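PDB 5U4V: Rho GTPase-activating protein 5 from Homo sapiens, which probably stimulates GTP hydrolysis by Rho-family GTPases and contains a pseudoGTPase domain, pG1. Local coordinates for residues Leu19-Glu22 against Leu23-Ile27. Numbering follows the deposited sequence.
Sequences LAQE and LANEI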
ATOM      1  N   LEU A  19      -2.653 -10.455  -5.563  1.00 50.96           N
ATOM      2  CA  LEU A  19      -2.532  -9.046  -5.931  1.00 49.32           C
ATOM      3  C   LEU A  19      -1.342  -8.371  -5.215  1.00 44.66           C
ATOM      4  O   LEU A  19      -0.631  -7.566  -5.784  1.00 41.94           O
ATOM      5  CB  LEU A  19      -3.824  -8.331  -5.594  1.00 49.48           C
ATOM      6  CG  LEU A  19      -4.127  -7.044  -6.343  1.00 50.49           C
ATOM      7  CD1 LEU A  19      -4.120  -7.278  -7.825  1.00 49.53           C
ATOM      8  CD2 LEU A  19      -5.534  -6.600  -5.927  1.00 53.36           C
ATOM      9  N   ALA A  20      -1.153  -8.732  -3.958  1.00 43.04           N
ATOM     10  CA  ALA A  20      -0.054  -8.226  -3.171  1.00 43.98           C
ATOM     11  C   ALA A  20       1.278  -8.780  -3.660  1.00 44.29           C
ATOM     12  O   ALA A  20       2.308  -8.170  -3.461  1.00 42.58           O
ATOM     13  CB  ALA A  20      -0.243  -8.526  -1.691  1.00 43.36           C
ATOM     14  N   GLN A  21       1.234  -9.923  -4.339  1.00 46.35           N
ATOM     15  CA  GLN A  21       2.453 -10.560  -4.776  1.00 45.22           C
ATOM     16  C   GLN A  21       2.943  -9.966  -6.079  1.00 44.69           C
ATOM     17  O   GLN A  21       4.167  -9.803  -6.302  1.00 44.70           O
ATOM     18  CB  GLN A  21       2.250 -12.066  -4.907  1.00 49.52           C
ATOM     19  CG  GLN A  21       3.540 -12.793  -5.290  1.00 53.22           C
ATOM     20  CD  GLN A  21       4.643 -12.459  -4.298  1.00 54.01           C
ATOM     21  OE1 GLN A  21       4.493 -12.695  -3.107  1.00 55.50           O
ATOM     22  NE2 GLN A  21       5.740 -11.871  -4.780  1.00 54.44           N
ATOM     23  N   GLU A  22       2.002  -9.680  -6.965  1.00 44.38           N
ATOM     24  CA  GLU A  22       2.303  -9.100  -8.270  1.00 45.31           C
ATOM     25  C   GLU A  22       2.920  -7.720  -8.072  1.00 43.16           C
ATOM     26  O   GLU A  22       3.884  -7.356  -8.744  1.00 42.87           O
ATOM     27  CB  GLU A  22       1.059  -9.022  -9.152  1.00 46.32           C
ATOM     28  CG  GLU A  22       0.657 -10.340  -9.792  1.00 50.52           C
ATOM     29  CD  GLU A  22      -0.865 -10.546  -9.828  1.00 53.43           C
ATOM     30  OE1 GLU A  22      -1.505 -10.327 -10.901  1.00 52.93           O
ATOM     31  OE2 GLU A  22      -1.444 -10.872  -8.750  1.00 55.38           O
ATOM     32  N   LEU A  23       2.364  -6.977  -7.123  1.00 30.69           N
ATOM     33  CA  LEU A  23       2.933  -5.665  -6.808  1.00 31.94           C
ATOM     34  C   LEU A  23       4.313  -5.782  -6.181  1.00 32.15           C
ATOM     35  O   LEU A  23       5.232  -5.016  -6.532  1.00 31.15           O
ATOM     36  CB  LEU A  23       1.993  -4.816  -5.955  1.00 32.46           C
ATOM     37  CG  LEU A  23       2.548  -3.479  -5.559  1.00 31.56           C
ATOM     38  CD1 LEU A  23       2.687  -2.654  -6.813  1.00 33.27           C
ATOM     39  CD2 LEU A  23       1.715  -2.745  -4.517  1.00 32.51           C
ATOM     40  N   ALA A  24       4.482  -6.741  -5.272  1.00 32.83           N
ATOM     41  CA  ALA A  24       5.809  -6.942  -4.736  1.00 34.25           C
ATOM     42  C   ALA A  24       6.804  -7.327  -5.847  1.00 33.95           C
ATOM     43  O   ALA A  24       7.890  -6.785  -5.899  1.00 31.73           O
ATOM     44  CB  ALA A  24       5.773  -7.938  -3.615  1.00 35.31           C
ATOM     45  N   ASN A  25       6.388  -8.189  -6.776  1.00 33.70           N
ATOM     46  CA  ASN A  25       7.270  -8.569  -7.877  1.00 32.50           C
ATOM     47  C   ASN A  25       7.634  -7.396  -8.776  1.00 34.32           C
ATOM     48  O   ASN A  25       8.843  -7.223  -9.156  1.00 33.25           O
ATOM     49  CB  ASN A  25       6.668  -9.655  -8.729  1.00 32.55           C
ATOM     50  CG  ASN A  25       6.468 -10.953  -7.973  1.00 34.83           C
ATOM     51  OD1 ASN A  25       7.089 -11.205  -6.944  1.00 37.08           O
ATOM     52  ND2 ASN A  25       5.643 -11.800  -8.515  1.00 34.24           N
ATOM     53  N   GLU A  26       6.612  -6.633  -9.155  1.00 35.36           N
ATOM     54  CA  GLU A  26       6.771  -5.478 -10.030  1.00 41.27           C
ATOM     55  C   GLU A  26       7.802  -4.524  -9.500  1.00 40.06           C
ATOM     56  O   GLU A  26       8.660  -4.064 -10.244  1.00 44.12           O
ATOM     57  CB  GLU A  26       5.461  -4.730 -10.165  1.00 44.71           C
ATOM     58  CG  GLU A  26       5.554  -3.473 -10.985  1.00 53.21           C
ATOM     59  CD  GLU A  26       5.024  -3.685 -12.384  1.00 56.08           C
ATOM     60  OE1 GLU A  26       5.499  -3.005 -13.307  1.00 64.94           O
ATOM     61  OE2 GLU A  26       4.146  -4.542 -12.557  1.00 58.09           O
ATOM     62  N   ILE A  27       7.720  -4.250  -8.209  1.00 36.87           N
ATOM     63  CA  ILE A  27       8.615  -3.347  -7.537  1.00 35.69           C
ATOM     64  C   ILE A  27      10.056  -3.908  -7.433  1.00 36.75           C
ATOM     65  O   ILE A  27      11.017  -3.175  -7.668  1.00 38.99           O
ATOM     66  CB  ILE A  27       8.101  -2.934  -6.146  1.00 35.46           C
ATOM     67  CG1 ILE A  27       6.737  -2.232  -6.221  1.00 38.70           C
ATOM     68  CG2 ILE A  27       9.097  -2.001  -5.465  1.00 37.05           C
ATOM     69  CD1 ILE A  27       6.251  -1.619  -4.906  1.00 40.14           C
TER
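Gln21 and Asn25, one turn apart on helix 19-28, are joined by a side-chain hydrogen bond: Gln21 NE2 donates to Asn25 OD1, 2.6 Å away. The oxygen lies almost in the amide plane of Gln21, yet NE2 sits well above the carbonyl plane of Asn25, and the N-H...O angle is a bent 138°. The two amide planes are turned 42° apart. With CG trans to the backbone N (chi1 -177°) and a bend at the next torsion, the Gln21 chain curls forward along the helix to meet Asn25. A leucine in place of Gln21 would probably leave Asn25 OD1 without this donor and let the Asn25 amide turn more freely.

The backbone repeats the i to i+4 pattern beneath. Asn25 N bonds to Gln21 O at 2.8 Å, tying the same two residues a second time. Ala24 N to Ala20 O and Glu26 N to Glu22 O continue the ladder, while Leu23 N to Leu19 O, 3.3 Å, is weak. This is the first helix after strand 8-14 of a G-domain-like alpha/beta fold, the place of the helix that follows the P-loop in true GTPases.

The inner face packs on the sheet: Ala20 and Ala24 lie against Pro49 of strand 41-50, which Gln21 also touches. Leu19 and Leu23 reach Val74 of strand 69-75, and Leu23 also meets Ile13. Nearby, Glu26 accepts weak hydrogen bonds from the backbone N atoms of Arg152 and Phe154.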